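PDB 3E19: FeoA from Thermococcus thioreducens, which is a small SH3-like beta-barrel protein that probably binds metal and helps regulate iron uptake. Local coordinates for residues Leu45-Ile53 / Arg61-Ala69. Numbering follows the deposited sequence.
Sequences LESHPMGPI and RFAIGKGLA
Lys66 sends its ammonium to the carbonyls of His48 and Pro49, in the loop between strands 41-46 and 53-57. CG lies beside the backbone N (chi1 -75°) and passes Gly51, whose N is 4.0 Å from it. CD comes next to the carbonyl oxygen of Pro49, and CE is about equally far from that oxygen and His48 O, with Ser47 OG a little farther off. At the tip, NZ donates to Pro49 O at 2.7 Å and to His48 O at 2.9 Å; the two oxygens grip it from above their carbonyl planes, Pro49's the more steeply. His48 O also accepts from Gly51 N, which comes from the other face of its plane, so one oxygen serves both the turn of the loop and the lysine. Bends at chi2, chi3 and chi4 bring the ammonium onto these two carbonyls. A water adds a bridge, accepting from Lys66 N and donating to Met50 O.

After the cis peptide bond before Pro52, the loop enters the antiparallel pairing at Ile53. Ile53 and Ile64 form a hydrogen-bonded pair, Ile53 N to Ile64 O and Ile64 N to Ile53 O both 2.8 Å. On the same face of the sheet, Ile53 CB meets Ile64 CG2, while Ile53 CD1 reaches Ala69 CB at 4.0 Å. At the far end, Leu45 CD1 packs on Arg61 CD, and Glu46 OE2 makes a long salt bridge to Arg61 NH1, 3.6 Å, with carboxylate and guanidinium planes 66° apart.

A classic beta bulge sets Leu45 and Glu46 opposite the single residue Ile54. Strand 53-57 lies between 41-46 and 60-64 in this SH3-like barrel; Gly65 is at the N-cap position of helix 66-69, and its backbone N hydrogen-bonds OE1 of Glu9 of the second subunit, while Ile64 packs toward helix 24-32 through Leu31.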
# COMPACT_ATOMS: atom_id res chain seq x y z
N LEU C 45 22.61 -0.65 14.25
CA LEU C 45 22.92 0.62 13.60
C LEU C 45 22.94 1.79 14.58
O LEU C 45 23.74 2.69 14.43
CB LEU C 45 21.90 0.93 12.51
CG LEU C 45 21.73 -0.07 11.37
CD1 LEU C 45 20.87 0.53 10.31
CD2 LEU C 45 23.06 -0.46 10.77
N GLU C 46 22.05 1.79 15.56
CA GLU C 46 21.94 2.88 16.54
C GLU C 46 21.34 2.33 17.81
O GLU C 46 20.51 1.43 17.77
CB GLU C 46 21.06 4.08 16.10
CG GLU C 46 20.79 4.21 14.63
CD GLU C 46 19.78 5.31 14.31
OE1 GLU C 46 19.47 6.12 15.22
OE2 GLU C 46 19.29 5.34 13.14
N SER C 47 21.75 2.92 18.93
CA SER C 47 21.18 2.60 20.22
C SER C 47 21.36 3.75 21.19
O SER C 47 22.31 4.54 21.06
CB SER C 47 21.87 1.36 20.78
OG SER C 47 21.16 0.88 21.90
N HIS C 48 20.46 3.80 22.17
CA HIS C 48 20.48 4.77 23.27
C HIS C 48 20.15 4.10 24.60
O HIS C 48 19.51 3.04 24.58
CB HIS C 48 19.39 5.78 23.05
CG HIS C 48 19.50 6.49 21.75
ND1 HIS C 48 19.03 5.97 20.57
CD2 HIS C 48 20.03 7.70 21.45
CE1 HIS C 48 19.27 6.82 19.59
NE2 HIS C 48 19.87 7.88 20.09
N PRO C 49 20.50 4.76 25.75
CA PRO C 49 20.06 4.35 27.11
C PRO C 49 18.78 3.60 26.90
O PRO C 49 18.67 2.47 27.38
CB PRO C 49 19.93 5.69 27.83
CG PRO C 49 21.13 6.45 27.26
CD PRO C 49 21.32 5.99 25.82
N MET C 50 17.75 4.20 26.30
CA MET C 50 16.39 4.30 26.86
C MET C 50 15.66 3.60 25.66
O MET C 50 14.45 3.51 25.61
CB MET C 50 15.86 5.70 27.10
CG MET C 50 15.65 6.57 25.87
SD MET C 50 17.18 7.34 25.29
CE MET C 50 16.54 8.77 24.37
N GLY C 51 16.45 3.07 24.73
CA GLY C 51 16.00 2.68 23.41
C GLY C 51 15.53 3.85 22.57
O GLY C 51 15.65 5.00 22.98
N PRO C 52 15.02 3.57 21.35
CA PRO C 52 14.97 2.22 20.78
C PRO C 52 16.34 1.79 20.22
O PRO C 52 17.28 2.61 20.14
CB PRO C 52 13.96 2.35 19.63
CG PRO C 52 14.07 3.74 19.18
CD PRO C 52 14.51 4.57 20.41
N ILE C 53 16.44 0.54 19.81
CA ILE C 53 17.60 0.11 19.02
C ILE C 53 17.20 0.04 17.56
O ILE C 53 16.14 -0.52 17.22
CB ILE C 53 18.04 -1.30 19.49
CG1 ILE C 53 18.25 -1.29 21.01
CG2 ILE C 53 19.31 -1.74 18.78
CD1 ILE C 53 18.65 -2.64 21.58
N ARG C 61 15.65 -2.16 7.67
CA ARG C 61 15.81 -1.49 8.96
C ARG C 61 14.57 -1.59 9.85
O ARG C 61 13.44 -1.35 9.41
CB ARG C 61 16.25 -0.02 8.77
CG ARG C 61 17.65 0.05 8.11
CD ARG C 61 18.27 1.48 8.01
NE ARG C 61 17.63 2.51 8.86
CZ ARG C 61 18.27 3.57 9.37
NH1 ARG C 61 17.62 4.47 10.10
NH2 ARG C 61 19.58 3.74 9.17
N PHE C 62 14.79 -1.91 11.12
CA PHE C 62 13.74 -1.98 12.10
C PHE C 62 14.16 -1.27 13.38
O PHE C 62 15.32 -1.27 13.74
CB PHE C 62 13.41 -3.45 12.44
CG PHE C 62 12.77 -4.17 11.33
CD1 PHE C 62 11.43 -3.92 11.03
CD2 PHE C 62 13.50 -5.07 10.54
CE1 PHE C 62 10.81 -4.56 9.94
CE2 PHE C 62 12.87 -5.71 9.48
CZ PHE C 62 11.52 -5.45 9.20
N ALA C 63 13.18 -0.73 14.10
CA ALA C 63 13.39 -0.26 15.48
C ALA C 63 12.82 -1.31 16.40
O ALA C 63 11.70 -1.85 16.16
CB ALA C 63 12.66 1.04 15.71
N ILE C 64 13.56 -1.63 17.44
CA ILE C 64 13.09 -2.56 18.42
C ILE C 64 13.31 -1.98 19.81
O ILE C 64 14.25 -1.22 20.03
CB ILE C 64 13.85 -3.93 18.24
CG1 ILE C 64 13.30 -5.00 19.16
CG2 ILE C 64 15.41 -3.78 18.34
CD1 ILE C 64 13.75 -6.44 18.71
N GLY C 65 12.42 -2.31 20.74
CA GLY C 65 12.55 -1.84 22.10
C GLY C 65 13.56 -2.68 22.82
O GLY C 65 13.73 -3.85 22.50
N LYS C 66 14.22 -2.09 23.80
CA LYS C 66 15.20 -2.81 24.62
C LYS C 66 14.61 -4.04 25.28
O LYS C 66 15.28 -5.09 25.38
CB LYS C 66 15.79 -1.91 25.72
CG LYS C 66 16.79 -0.90 25.21
CD LYS C 66 17.98 -0.72 26.13
CE LYS C 66 19.25 -0.36 25.30
NZ LYS C 66 20.14 0.63 25.99
N GLY C 67 13.40 -3.91 25.79
CA GLY C 67 12.72 -5.09 26.40
C GLY C 67 12.58 -6.28 25.48
O GLY C 67 13.01 -7.40 25.82
N LEU C 68 12.01 -6.08 24.28
CA LEU C 68 11.84 -7.17 23.34
C LEU C 68 13.19 -7.68 22.84
O LEU C 68 13.36 -8.91 22.67
CB LEU C 68 10.91 -6.81 22.16
CG LEU C 68 10.47 -8.00 21.29
CD1 LEU C 68 9.77 -9.14 22.07
CD2 LEU C 68 9.59 -7.54 20.13
N ALA C 69 14.13 -6.77 22.65
CA ALA C 69 15.50 -7.07 22.25
C ALA C 69 16.27 -7.96 23.26
O ALA C 69 17.13 -8.74 22.88
CB ALA C 69 16.25 -5.78 21.97
O HOH W 1 13.51 0.51 24.90